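Local coordinates for extracellular solute-binding protein, family 3 (Methylophaga aminisulfidivorans MP, PDB 5SV6) that is of undetermined function but has the architecture of a periplasmic solute-binding protein and probably serves the methanol dehydrogenase system as MxaJ, at residues K141-P146 with E163-E168; S152-V157 with I169-G174; E236-T241 with G246-F251. One frame throughout, in Å; residues are numbered along the deposited sequence. Where two conformers were deposited one is given.

In the fold
The three contacts illustrate how chemistry follows burial in a periplasmic-binding-protein fold. Contact 1 is buried and wholly apolar, a loop tryptophan packed on helix 161-168. Contact 2, whose centre is about 9 Å from that of contact 1, lies partly at the surface: Phe154 meets a lysine stem, and water bridges the polar atoms. Contact 3, also partly buried, is a beta hairpin held by backbone hydrogen bonds and an outer salt bridge. Leu166 O joins contacts 1 and 2 by accepting from Lys171 N, and Trp143 NE1 joins contacts 1 and 3 through Gln249 OE1. Contacts 2 and 3 do not touch, yet both reach the same mixed sheet.

Contact 1: residues K141-P146 with E163-E168; sequences KNWQSP and EVMLRE
Trp143 lays its indole against Met165, a selenomethionine in the crystal, and this Met-aromatic contact fastens the loop after strand 118-133 to helix 161-168 of the periplasmic-binding-protein fold. The interaction across the two segments is apolar. Met165 CB sits 3.5 Å from the centroid of the five-membered ring of Trp143, only 17° off the ring normal, a CH-pi contact over the face. Its SE stands farther out, 5.0 Å from the same centroid of the Trp143 five-membered ring, above the face but at a distance. The bends of the Met165 chain at chi2 (-48°) and chi3 (-56°) curl its methyl back, and CE comes to 3.8 Å from Trp143 CB. Leu166 adds a smaller apolar touch, its CD1 approaching the six-membered ring obliquely, 3.8 Å from Trp143 CZ3.

Polar interactions work within each segment and around the pair. Asn142 OD1 accepts from Gln144 N in an Asx turn, and a type I beta turn from Asn142 to Ser145 overlaps it; together they shape the loop that carries Trp143. Ser145, at the N-cap, opens the following helix. On the helix, Glu163 and Arg167 form a salt bridge one turn apart, with OE2 at the edge of the guanidinium and in its plane.

Phe130 and His213 also meet the indole edge-to-face. Its buried N-H is satisfied by Gln249 OE1 of strand 247-257, and on the same pyrrole ring Trp143 NE1 also lies 3.5 Å from Met165 CG.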
ATOM      1  N   LYS A 141       4.504   0.554  20.266  1.00 13.79           N
ATOM      2  CA  LYS A 141       3.152   1.041  20.045  1.00 17.18           C
ATOM      3  C   LYS A 141       3.131   2.181  19.038  1.00 16.09           C
ATOM      4  O   LYS A 141       2.143   2.384  18.332  1.00 15.50           O
ATOM      5  CB  LYS A 141       2.550   1.528  21.364  1.00 17.75           C
ATOM      6  CG  LYS A 141       2.254   0.415  22.363  1.00 22.17           C
ATOM      7  CD  LYS A 141       0.897  -0.239  22.102  1.00 26.33           C
ATOM      8  CE  LYS A 141       0.354  -0.922  23.354  1.00 29.11           C
ATOM      9  NZ  LYS A 141       1.237  -2.024  23.832  1.00 27.66           N
ATOM     10  N   ASN A 142       4.224   2.930  18.984  1.00 13.06           N
ATOM     11  CA  ASN A 142       4.272   4.110  18.134  1.00 13.43           C
ATOM     12  C   ASN A 142       5.698   4.592  17.957  1.00 12.37           C
ATOM     13  O   ASN A 142       6.627   3.980  18.483  1.00 14.80           O
ATOM     14  CB  ASN A 142       3.371   5.223  18.701  1.00 14.90           C
ATOM     15  CG  ASN A 142       3.774   5.658  20.100  1.00 16.13           C
ATOM     16  OD1 ASN A 142       4.959   5.772  20.425  1.00 14.74           O
ATOM     17  ND2 ASN A 142       2.775   5.916  20.939  1.00 18.96           N
ATOM     18  N   TRP A 143       5.869   5.697  17.234  1.00 13.86           N
ATOM     19  CA  TRP A 143       7.207   6.172  16.875  1.00 15.29           C
ATOM     20  C   TRP A 143       8.019   6.728  18.042  1.00 18.62           C
ATOM     21  O   TRP A 143       9.237   6.907  17.931  1.00 18.61           O
ATOM     22  CB  TRP A 143       7.124   7.188  15.731  1.00 14.31           C
ATOM     23  CG  TRP A 143       6.996   6.543  14.388  1.00 12.68           C
ATOM     24  CD1 TRP A 143       5.891   6.514  13.588  1.00 14.74           C
ATOM     25  CD2 TRP A 143       8.014   5.815  13.692  1.00 12.68           C
ATOM     26  NE1 TRP A 143       6.163   5.826  12.431  1.00 12.02           N
ATOM     27  CE2 TRP A 143       7.461   5.387  12.470  1.00 12.99           C
ATOM     28  CE3 TRP A 143       9.343   5.498  13.977  1.00 12.65           C
ATOM     29  CZ2 TRP A 143       8.194   4.654  11.530  1.00 11.61           C
ATOM     30  CZ3 TRP A 143      10.073   4.765  13.036  1.00 12.94           C
ATOM     31  CH2 TRP A 143       9.494   4.355  11.835  1.00  9.78           C
ATOM     32  N   GLN A 144       7.354   6.985  19.164  1.00 19.13           N
ATOM     33  CA  GLN A 144       8.046   7.462  20.358  1.00 21.03           C
ATOM     34  C   GLN A 144       8.477   6.341  21.303  1.00 18.29           C
ATOM     35  O   GLN A 144       9.045   6.611  22.357  1.00 19.83           O
ATOM     36  CB  GLN A 144       7.203   8.510  21.106  1.00 20.73           C
ATOM     37  CG  GLN A 144       7.343   9.912  20.517  1.00 26.49           C
ATOM     38  CD  GLN A 144       6.492  10.968  21.226  1.00 34.56           C
ATOM     39  OE1 GLN A 144       6.025  10.765  22.348  1.00 30.17           O
ATOM     40  NE2 GLN A 144       6.295  12.109  20.564  1.00 31.76           N
ATOM     41  N   SER A 145       8.227   5.089  20.921  1.00 15.73           N
ATOM     42  CA  SER A 145       8.628   3.950  21.746  0.61 15.37           C
ATOM     43  C   SER A 145      10.135   3.893  21.931  1.00 16.38           C
ATOM     44  O   SER A 145      10.892   3.885  20.954  1.00 16.03           O
ATOM     45  CB  SER A 145       8.141   2.630  21.151  0.61 16.24           C
ATOM     46  OG  SER A 145       8.817   1.540  21.754  0.61 16.03           O
ATOM     47  N   PRO A 146      10.583   3.851  23.193  1.00 15.58           N
ATOM     48  CA  PRO A 146      12.021   3.790  23.469  1.00 18.82           C
ATOM     49  C   PRO A 146      12.687   2.552  22.867  1.00 17.20           C
ATOM     50  O   PRO A 146      13.876   2.606  22.558  1.00 16.32           O
ATOM     51  CB  PRO A 146      12.077   3.752  25.000  1.00 20.57           C
ATOM     52  CG  PRO A 146      10.825   4.461  25.429  1.00 17.63           C
ATOM     53  CD  PRO A 146       9.791   4.022  24.424  1.00 16.82           C
ATOM     54  N   GLU A 163      10.026   6.904   6.247  1.00 12.33           N
ATOM     55  CA  GLU A 163      11.294   7.606   6.081  1.00 12.02           C
ATOM     56  C   GLU A 163      11.310   8.893   6.898  1.00 13.57           C
ATOM     57  O   GLU A 163      12.264   9.171   7.606  1.00 13.44           O
ATOM     58  CB  GLU A 163      11.581   7.919   4.601  1.00 15.59           C
ATOM     59  CG  GLU A 163      12.962   8.526   4.419  1.00 19.86           C
ATOM     60  CD  GLU A 163      13.285   8.945   2.991  1.00 21.78           C
ATOM     61  OE1 GLU A 163      12.612   8.490   2.041  1.00 19.76           O
ATOM     62  OE2 GLU A 163      14.229   9.742   2.834  1.00 24.71           O
ATOM     63  N   VAL A 164      10.242   9.675   6.789  1.00 14.26           N
ATOM     64  CA  VAL A 164      10.117  10.910   7.559  1.00 16.14           C
ATOM     65  C   VAL A 164      10.329  10.638   9.050  1.00 13.31           C
ATOM     66  O   VAL A 164      11.070  11.348   9.710  1.00 15.62           O
ATOM     67  CB  VAL A 164       8.743  11.591   7.317  1.00 16.46           C
ATOM     68  CG1 VAL A 164       8.672  12.936   8.039  1.00 17.10           C
ATOM     69  CG2 VAL A 164       8.498  11.777   5.814  1.00 15.28           C
HETATM   70  N   MSE A 165       9.726   9.572   9.563  1.00 13.84           N
HETATM   71  CA  MSE A 165       9.822   9.267  10.988  1.00 14.57           C
HETATM   72  C   MSE A 165      11.169   8.675  11.402  1.00 14.57           C
HETATM   73  O   MSE A 165      11.613   8.859  12.535  1.00 14.22           O
HETATM   74  CB  MSE A 165       8.677   8.350  11.423  1.00 13.92           C
HETATM   75  CG  MSE A 165       7.296   8.967  11.266  1.00 13.10           C
HETATM   76 SE   MSE A 165       7.226  10.784  12.026  1.00 25.15          SE
HETATM   77  CE  MSE A 165       7.814  10.385  13.855  1.00 18.10           C
ATOM     78  N   LEU A 166      11.826   7.971  10.487  1.00 14.85           N
ATOM     79  CA  LEU A 166      13.152   7.432  10.783  1.00 14.24           C
ATOM     80  C   LEU A 166      14.152   8.578  10.943  1.00 16.01           C
ATOM     81  O   LEU A 166      15.038   8.543  11.806  1.00 17.08           O
ATOM     82  CB  LEU A 166      13.598   6.464   9.682  1.00 14.61           C
ATOM     83  CG  LEU A 166      14.265   5.168  10.151  1.00 18.21           C
ATOM     84  CD1 LEU A 166      13.448   4.473  11.236  1.00 13.10           C
ATOM     85  CD2 LEU A 166      14.532   4.216   8.976  1.00 12.09           C
ATOM     86  N   ARG A 167      14.007   9.597  10.105  1.00 15.66           N
ATOM     87  CA  ARG A 167      14.823  10.797  10.250  1.00 17.67           C
ATOM     88  C   ARG A 167      14.501  11.476  11.576  1.00 17.88           C
ATOM     89  O   ARG A 167      15.401  11.871  12.320  1.00 19.38           O
ATOM     90  CB  ARG A 167      14.561  11.764   9.103  1.00 18.43           C
ATOM     91  CG  ARG A 167      14.903  11.215   7.731  1.00 19.17           C
ATOM     92  CD  ARG A 167      14.694  12.289   6.687  1.00 20.00           C
ATOM     93  NE  ARG A 167      15.073  11.861   5.349  1.00 22.54           N
ATOM     94  CZ  ARG A 167      16.261  12.100   4.807  1.00 24.32           C
ATOM     95  NH1 ARG A 167      17.178  12.760   5.504  1.00 23.89           N
ATOM     96  NH2 ARG A 167      16.529  11.690   3.573  1.00 26.22           N
ATOM     97  N   GLU A 168      13.209  11.588  11.875  1.00 17.83           N
ATOM     98  CA  GLU A 168      12.761  12.201  13.120  1.00 19.55           C
ATOM     99  C   GLU A 168      13.433  11.591  14.350  1.00 20.16           C
ATOM    100  O   GLU A 168      13.854  12.321  15.244  1.00 18.67           O
ATOM    101  CB  GLU A 168      11.234  12.124  13.260  1.00 19.85           C
ATOM    102  CG  GLU A 168      10.713  12.569  14.632  1.00 23.66           C
ATOM    103  CD  GLU A 168      10.894  14.063  14.884  1.00 25.87           C
ATOM    104  OE1 GLU A 168      11.134  14.806  13.910  1.00 25.62           O
ATOM    105  OE2 GLU A 168      10.783  14.495  16.056  1.00 28.10           O
TER

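Contact 2: residues S152-V157 with I169-G174; sequences SKFAIV and IDKYEG
Lys171 reaches from just after helix 161-168 toward strand 154-156, and its side chain changes partners along its length. CB lies 3.9 Å from Phe154 CE1, approaching the ring obliquely. The chain keeps CG beside the backbone N (chi1 -69°), which brings CG to 4.0 Å from Phe154 CZ. After a bend at chi2 (-70°), CD still grazes the same ring, 4.1 Å from Phe154 CE1. From there the chain runs out extended through CE to NZ. The ammonium donates to Lys149 O and Met151 O, carbonyls at the end of helix 146-149 and just beyond it. It also gives a hydrogen bond to a water 2.9 Å from NZ, which lies unusually close to Ser152 OG.

The backbones are likewise joined through solvent, since another water donates to both Ser152 O (2.9 Å) and Lys171 O (3.0 Å). A Schellman motif with Asp170 at C-prime ends helix 161-168 and turns the chain so that Lys171 can face the strand. Phe154 also packs on Leu166 and Ile211.

The methylenes thus add to the apolar packing of Phe154, while the ammonium is met by two backbone carbonyls and a water, which probably offsets the cost of bringing the charge beside an apolar ring.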
ATOM      1  N   SER A 152      18.645  -0.868  15.033  1.00 15.24           N
ATOM      2  CA  SER A 152      19.518  -0.295  14.016  1.00 14.20           C
ATOM      3  C   SER A 152      19.096  -0.624  12.583  1.00 14.26           C
ATOM      4  O   SER A 152      19.407   0.130  11.662  1.00 14.02           O
ATOM      5  CB  SER A 152      20.952  -0.774  14.237  1.00 18.83           C
ATOM      6  OG  SER A 152      21.386  -0.425  15.540  1.00 23.97           O
ATOM      7  N   LYS A 153      18.389  -1.741  12.400  1.00 13.15           N
ATOM      8  CA  LYS A 153      18.002  -2.206  11.060  1.00 13.16           C
ATOM      9  C   LYS A 153      16.493  -2.146  10.865  1.00 11.47           C
ATOM     10  O   LYS A 153      15.761  -2.941  11.448  1.00 10.34           O
ATOM     11  CB  LYS A 153      18.475  -3.648  10.845  1.00 14.78           C
ATOM     12  CG  LYS A 153      19.993  -3.843  10.921  1.00 17.84           C
ATOM     13  CD  LYS A 153      20.638  -3.512   9.596  1.00 21.91           C
ATOM     14  CE  LYS A 153      22.162  -3.644   9.651  1.00 26.79           C
ATOM     15  NZ  LYS A 153      22.618  -5.048   9.423  1.00 25.65           N
ATOM     16  N   PHE A 154      16.043  -1.225  10.015  1.00 10.94           N
ATOM     17  CA  PHE A 154      14.624  -0.958   9.819  1.00 10.37           C
ATOM     18  C   PHE A 154      14.223  -1.238   8.367  1.00 11.06           C
ATOM     19  O   PHE A 154      14.696  -0.577   7.449  1.00 11.17           O
ATOM     20  CB  PHE A 154      14.314   0.504  10.162  1.00 11.05           C
ATOM     21  CG  PHE A 154      14.649   0.886  11.588  1.00 10.25           C
ATOM     22  CD1 PHE A 154      15.956   1.176  11.955  1.00 12.75           C
ATOM     23  CD2 PHE A 154      13.651   0.988  12.548  1.00 11.84           C
ATOM     24  CE1 PHE A 154      16.268   1.525  13.262  1.00 11.59           C
ATOM     25  CE2 PHE A 154      13.954   1.346  13.865  1.00 10.97           C
ATOM     26  CZ  PHE A 154      15.266   1.617  14.212  1.00 13.61           C
ATOM     27  N   ALA A 155      13.345  -2.211   8.149  1.00 10.75           N
ATOM     28  CA  ALA A 155      12.895  -2.467   6.785  1.00 11.18           C
ATOM     29  C   ALA A 155      11.770  -1.490   6.427  1.00 11.42           C
ATOM     30  O   ALA A 155      10.641  -1.641   6.904  1.00 10.34           O
ATOM     31  CB  ALA A 155      12.437  -3.906   6.645  1.00 10.41           C
ATOM     32  N   ILE A 156      12.088  -0.475   5.621  1.00  9.65           N
ATOM     33  CA  ILE A 156      11.105   0.527   5.203  1.00 11.11           C
ATOM     34  C   ILE A 156      11.182   0.871   3.712  1.00 13.88           C
ATOM     35  O   ILE A 156      12.151   0.535   3.027  1.00 14.01           O
ATOM     36  CB  ILE A 156      11.240   1.845   5.998  1.00 10.67           C
ATOM     37  CG1 ILE A 156      12.562   2.543   5.648  1.00 13.30           C
ATOM     38  CG2 ILE A 156      11.112   1.585   7.509  1.00  9.29           C
ATOM     39  CD1 ILE A 156      12.571   4.021   5.968  1.00 14.91           C
ATOM     40  N   VAL A 157      10.152   1.557   3.228  1.00 13.83           N
ATOM     41  CA  VAL A 157      10.120   2.030   1.850  1.00 16.05           C
ATOM     42  C   VAL A 157      10.464   3.518   1.795  1.00 15.20           C
ATOM     43  O   VAL A 157       9.811   4.341   2.440  1.00 15.97           O
ATOM     44  CB  VAL A 157       8.731   1.794   1.215  1.00 16.69           C
ATOM     45  CG1 VAL A 157       8.698   2.299  -0.228  1.00 19.50           C
ATOM     46  CG2 VAL A 157       8.358   0.320   1.277  1.00 13.23           C
ATOM     47  N   ILE A 169      13.543  10.263  14.395  1.00 16.86           N
ATOM     48  CA  ILE A 169      14.186   9.608  15.536  1.00 17.41           C
ATOM     49  C   ILE A 169      15.678   9.331  15.332  1.00 17.97           C
ATOM     50  O   ILE A 169      16.274   8.561  16.083  1.00 17.82           O
ATOM     51  CB  ILE A 169      13.479   8.303  15.977  1.00 20.92           C
ATOM     52  CG1 ILE A 169      13.611   7.211  14.913  1.00 16.01           C
ATOM     53  CG2 ILE A 169      12.017   8.564  16.329  1.00 19.48           C
ATOM     54  CD1 ILE A 169      13.279   5.846  15.439  1.00 16.27           C
ATOM     55  N   ASP A 170      16.264   9.973  14.322  1.00 18.76           N
ATOM     56  CA  ASP A 170      17.715   9.960  14.101  1.00 19.31           C
ATOM     57  C   ASP A 170      18.290   8.579  13.798  1.00 21.09           C
ATOM     58  O   ASP A 170      19.408   8.260  14.202  1.00 19.85           O
ATOM     59  CB  ASP A 170      18.435  10.598  15.298  1.00 22.69           C
ATOM     60  CG  ASP A 170      17.993  12.038  15.539  1.00 28.54           C
ATOM     61  OD1 ASP A 170      17.867  12.796  14.555  1.00 30.72           O
ATOM     62  OD2 ASP A 170      17.746  12.407  16.705  1.00 37.99           O
ATOM     63  N   LYS A 171      17.527   7.760  13.083  1.00 14.54           N
ATOM     64  CA  LYS A 171      17.998   6.431  12.719  1.00 14.38           C
ATOM     65  C   LYS A 171      18.158   6.306  11.207  1.00 14.26           C
ATOM     66  O   LYS A 171      18.591   5.271  10.708  1.00 15.07           O
ATOM     67  CB  LYS A 171      17.018   5.361  13.217  1.00 14.71           C
ATOM     68  CG  LYS A 171      16.963   5.183  14.724  1.00 14.89           C
ATOM     69  CD  LYS A 171      18.240   4.561  15.241  1.00 18.15           C
ATOM     70  CE  LYS A 171      18.211   4.353  16.749  1.00 19.37           C
ATOM     71  NZ  LYS A 171      19.423   3.595  17.202  1.00 17.86           N
ATOM     72  N   TYR A 172      17.777   7.351  10.476  1.00 14.92           N
ATOM     73  CA  TYR A 172      17.758   7.280   9.016  1.00 17.56           C
ATOM     74  C   TYR A 172      19.146   7.085   8.407  1.00 16.16           C
ATOM     75  O   TYR A 172      19.327   6.227   7.549  1.00 15.90           O
ATOM     76  CB  TYR A 172      17.098   8.522   8.406  1.00 17.32           C
ATOM     77  CG  TYR A 172      17.261   8.617   6.899  1.00 19.90           C
ATOM     78  CD1 TYR A 172      16.374   7.975   6.044  1.00 20.35           C
ATOM     79  CD2 TYR A 172      18.310   9.333   6.336  1.00 21.49           C
ATOM     80  CE1 TYR A 172      16.518   8.054   4.673  1.00 22.40           C
ATOM     81  CE2 TYR A 172      18.465   9.415   4.961  1.00 23.29           C
ATOM     82  CZ  TYR A 172      17.563   8.774   4.137  1.00 23.09           C
ATOM     83  OH  TYR A 172      17.703   8.857   2.769  1.00 28.40           O
ATOM     84  N   GLU A 173      20.117   7.888   8.833  1.00 16.76           N
ATOM     85  CA  GLU A 173      21.460   7.788   8.256  1.00 18.31           C
ATOM     86  C   GLU A 173      22.103   6.427   8.478  1.00 16.11           C
ATOM     87  O   GLU A 173      22.690   5.861   7.559  1.00 16.53           O
ATOM     88  CB  GLU A 173      22.386   8.904   8.759  1.00 20.70           C
ATOM     89  CG  GLU A 173      22.069  10.282   8.183  1.00 26.70           C
ATOM     90  CD  GLU A 173      22.311  10.387   6.677  1.00 33.96           C
ATOM     91  OE1 GLU A 173      22.924   9.465   6.082  1.00 34.93           O
ATOM     92  OE2 GLU A 173      21.883  11.404   6.086  1.00 31.19           O
ATOM     93  N   GLY A 174      21.986   5.900   9.694  1.00 15.31           N
ATOM     94  CA  GLY A 174      22.603   4.628  10.023  1.00 13.37           C
ATOM     95  C   GLY A 174      21.904   3.447   9.385  1.00 13.92           C
ATOM     96  O   GLY A 174      22.437   2.339   9.367  1.00 12.98           O
TER
HETATM   97  O   HOH W   1      19.726   2.919  12.246  1.00 14.25           O
HETATM   98  O   HOH W   2      21.038  -0.470   9.234  1.00 20.07           O
HETATM   99  O   HOH W   3      21.569   2.019  16.018  1.00 27.26           O

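Contact 3: residues E236-T241 with G246-F251; sequences EEIAPT and GVRQQF
Glu237 and Arg248 both set CG anti to the backbone N (chi1 -178° and 177°), and their side chains run side by side in the same direction from the two arms of a beta hairpin, Glu237 just ahead of strand 238-239 and Arg248 on strand 247-257. A bend at chi3 (-76°) then turns the arginine head so that NH1 donates to Glu237 OE2 at 2.9 Å. This salt bridge meets the carboxylate on its anti side, with the two planes nearly perpendicular. NH1 also donates to Gln250 O in the guanidinium plane, while Ile238 CD1 lies over one face of the group, offset toward its rim. Lys125 is a second cationic partner for Glu237 OE2; an alanine here would probably leave Arg248 and Lys125 without their shared countercharge and let the guanidinium turn more freely.

The hairpin joins strand 238-239 to strand 247-257 at an edge of the mixed sheet. Ala239 and Val247 form an antiparallel hydrogen-bonded pair, with Ala239 N 2.8 Å from Val247 O and Val247 N 2.7 Å from Ala239 O. Ile238 faces Arg248 in the next, non-hydrogen-bonded pair, and Gln249 N adds a bond to Glu237 O, also 2.7 Å. Near the turn, Thr241 CG2 meets Val247 CG2 at 3.6 Å, a methyl contact next to helix 161-168, whose Val164 and Met165 pack on Val247. Opposite the salt bridge, Gln249 brings NE2 to 3.8 Å from Ala239 CB. That same NE2 curls back to Val247 O at 3.0 Å, so this carbonyl oxygen is gripped from opposite faces of its plane by Ala239 N and Gln249 NE2.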
ATOM      1  N   GLU A 236      -0.397   5.287  14.798  1.00 11.38           N
ATOM      2  CA  GLU A 236      -1.374   6.327  15.096  1.00 15.34           C
ATOM      3  C   GLU A 236      -1.623   7.149  13.828  1.00 16.26           C
ATOM      4  O   GLU A 236      -0.747   7.232  12.962  1.00 15.34           O
ATOM      5  CB  GLU A 236      -0.874   7.207  16.258  1.00 15.95           C
ATOM      6  CG  GLU A 236      -0.929   6.493  17.619  1.00 20.50           C
ATOM      7  CD  GLU A 236      -0.071   7.153  18.707  1.00 21.11           C
ATOM      8  OE1 GLU A 236       0.486   8.247  18.477  1.00 21.24           O
ATOM      9  OE2 GLU A 236       0.055   6.557  19.798  1.00 23.58           O
ATOM     10  N   GLU A 237      -2.804   7.755  13.717  1.00 16.17           N
ATOM     11  CA  GLU A 237      -3.166   8.499  12.498  1.00 14.96           C
ATOM     12  C   GLU A 237      -2.159   9.589  12.143  1.00 15.68           C
ATOM     13  O   GLU A 237      -1.735   9.711  10.989  1.00 12.74           O
ATOM     14  CB  GLU A 237      -4.577   9.100  12.603  1.00 15.49           C
ATOM     15  CG  GLU A 237      -5.023   9.840  11.332  1.00 15.55           C
ATOM     16  CD  GLU A 237      -6.524  10.070  11.263  1.00 18.11           C
ATOM     17  OE1 GLU A 237      -7.166  10.174  12.328  1.00 19.90           O
ATOM     18  OE2 GLU A 237      -7.066  10.141  10.139  1.00 19.38           O
ATOM     19  N   ILE A 238      -1.784  10.391  13.137  1.00 14.48           N
ATOM     20  CA  ILE A 238      -0.813  11.458  12.928  1.00 16.30           C
ATOM     21  C   ILE A 238       0.325  11.326  13.932  1.00 17.11           C
ATOM     22  O   ILE A 238       0.106  11.439  15.136  1.00 17.73           O
ATOM     23  CB  ILE A 238      -1.467  12.847  13.108  1.00 18.77           C
ATOM     24  CG1 ILE A 238      -2.758  12.944  12.290  1.00 19.91           C
ATOM     25  CG2 ILE A 238      -0.496  13.964  12.732  1.00 19.50           C
ATOM     26  CD1 ILE A 238      -2.542  12.951  10.802  1.00 17.25           C
ATOM     27  N   ALA A 239       1.534  11.075  13.444  1.00 16.31           N
ATOM     28  CA  ALA A 239       2.698  10.992  14.322  1.00 18.80           C
ATOM     29  C   ALA A 239       3.322  12.367  14.532  1.00 18.87           C
ATOM     30  O   ALA A 239       3.615  13.076  13.561  1.00 15.49           O
ATOM     31  CB  ALA A 239       3.735  10.020  13.766  1.00 18.31           C
ATOM     32  N   PRO A 240       3.528  12.744  15.806  1.00 18.21           N
ATOM     33  CA  PRO A 240       4.125  14.039  16.163  1.00 21.48           C
ATOM     34  C   PRO A 240       5.603  14.096  15.818  1.00 22.35           C
ATOM     35  O   PRO A 240       6.271  13.068  15.828  1.00 22.92           O
ATOM     36  CB  PRO A 240       3.940  14.108  17.687  1.00 22.28           C
ATOM     37  CG  PRO A 240       3.799  12.698  18.115  1.00 22.68           C
ATOM     38  CD  PRO A 240       3.074  12.005  16.995  1.00 18.85           C
ATOM     39  N   THR A 241       6.094  15.290  15.500  1.00 23.78           N
ATOM     40  CA  THR A 241       7.523  15.509  15.300  1.00 24.76           C
ATOM     41  C   THR A 241       7.959  16.718  16.127  1.00 28.99           C
ATOM     42  O   THR A 241       7.147  17.586  16.440  1.00 28.78           O
ATOM     43  CB  THR A 241       7.876  15.717  13.810  1.00 28.09           C
ATOM     44  OG1 THR A 241       7.290  16.934  13.327  1.00 26.89           O
ATOM     45  CG2 THR A 241       7.375  14.543  12.972  1.00 23.58           C
ATOM     46  N   GLY A 246       2.940  17.277  12.126  1.00 21.83           N
ATOM     47  CA  GLY A 246       2.534  15.896  12.318  1.00 18.13           C
ATOM     48  C   GLY A 246       2.561  15.116  11.012  1.00 19.71           C
ATOM     49  O   GLY A 246       2.181  15.641   9.971  1.00 20.40           O
ATOM     50  N   VAL A 247       3.014  13.866  11.072  1.00 18.68           N
ATOM     51  CA  VAL A 247       3.166  13.022   9.884  1.00 16.74           C
ATOM     52  C   VAL A 247       2.063  11.958   9.828  1.00 14.99           C
ATOM     53  O   VAL A 247       2.016  11.060  10.666  1.00 12.29           O
ATOM     54  CB  VAL A 247       4.570  12.359   9.860  1.00 15.71           C
ATOM     55  CG1 VAL A 247       4.785  11.544   8.584  1.00 15.90           C
ATOM     56  CG2 VAL A 247       5.662  13.425   9.997  1.00 17.80           C
ATOM     57  N   ARG A 248       1.167  12.086   8.850  1.00 12.18           N
ATOM     58  CA  ARG A 248       0.046  11.161   8.689  1.00 12.79           C
ATOM     59  C   ARG A 248       0.525   9.739   8.401  1.00 12.05           C
ATOM     60  O   ARG A 248       1.396   9.536   7.557  1.00 13.35           O
ATOM     61  CB  ARG A 248      -0.879  11.646   7.563  1.00 14.08           C
ATOM     62  CG  ARG A 248      -2.048  10.715   7.263  1.00 13.40           C
ATOM     63  CD  ARG A 248      -3.062  11.376   6.323  1.00 16.35           C
ATOM     64  NE  ARG A 248      -3.870  12.356   7.039  1.00 15.64           N
ATOM     65  CZ  ARG A 248      -4.928  12.038   7.783  1.00 18.75           C
ATOM     66  NH1 ARG A 248      -5.310  10.765   7.903  1.00 15.06           N
ATOM     67  NH2 ARG A 248      -5.606  12.991   8.406  1.00 14.49           N
ATOM     68  N   GLN A 249      -0.033   8.762   9.108  1.00 12.61           N
ATOM     69  CA  GLN A 249       0.343   7.355   8.916  1.00 10.42           C
ATOM     70  C   GLN A 249      -0.837   6.512   8.446  1.00 10.96           C
ATOM     71  O   GLN A 249      -0.668   5.336   8.120  1.00  9.85           O
ATOM     72  CB  GLN A 249       0.851   6.758  10.227  1.00 11.07           C
ATOM     73  CG  GLN A 249       1.790   7.654  10.997  1.00 16.37           C
ATOM     74  CD  GLN A 249       3.207   7.569  10.501  1.00 15.87           C
ATOM     75  OE1 GLN A 249       3.778   6.484  10.421  1.00 15.93           O
ATOM     76  NE2 GLN A 249       3.794   8.721  10.173  1.00 15.25           N
ATOM     77  N   GLN A 250      -2.029   7.107   8.447  1.00  9.91           N
ATOM     78  CA  GLN A 250      -3.257   6.414   8.053  1.00 10.34           C
ATOM     79  C   GLN A 250      -3.904   7.142   6.880  1.00 11.37           C
ATOM     80  O   GLN A 250      -4.002   8.363   6.890  1.00  9.47           O
ATOM     81  CB  GLN A 250      -4.243   6.347   9.227  1.00 10.96           C
ATOM     82  CG  GLN A 250      -3.775   5.496  10.393  1.00  9.70           C
ATOM     83  CD  GLN A 250      -4.772   5.472  11.547  1.00 14.70           C
ATOM     84  OE1 GLN A 250      -5.940   5.834  11.387  1.00 12.02           O
ATOM     85  NE2 GLN A 250      -4.320   5.012  12.705  1.00 12.06           N
ATOM     86  N   PHE A 251      -4.348   6.393   5.871  1.00  9.24           N
ATOM     87  CA  PHE A 251      -4.836   7.003   4.630  1.00  9.99           C
ATOM     88  C   PHE A 251      -6.115   6.346   4.113  1.00  8.84           C
ATOM     89  O   PHE A 251      -6.199   5.116   4.027  1.00  8.37           O
ATOM     90  CB  PHE A 251      -3.757   6.920   3.540  1.00  9.31           C
ATOM     91  CG  PHE A 251      -2.505   7.697   3.869  1.00 11.37           C
ATOM     92  CD1 PHE A 251      -2.327   8.987   3.379  1.00 11.30           C
ATOM     93  CD2 PHE A 251      -1.527   7.149   4.687  1.00 10.33           C
ATOM     94  CE1 PHE A 251      -1.192   9.717   3.703  1.00 11.35           C
ATOM     95  CE2 PHE A 251      -0.382   7.873   5.016  1.00 10.83           C
ATOM     96  CZ  PHE A 251      -0.214   9.160   4.520  1.00 10.99           C
TER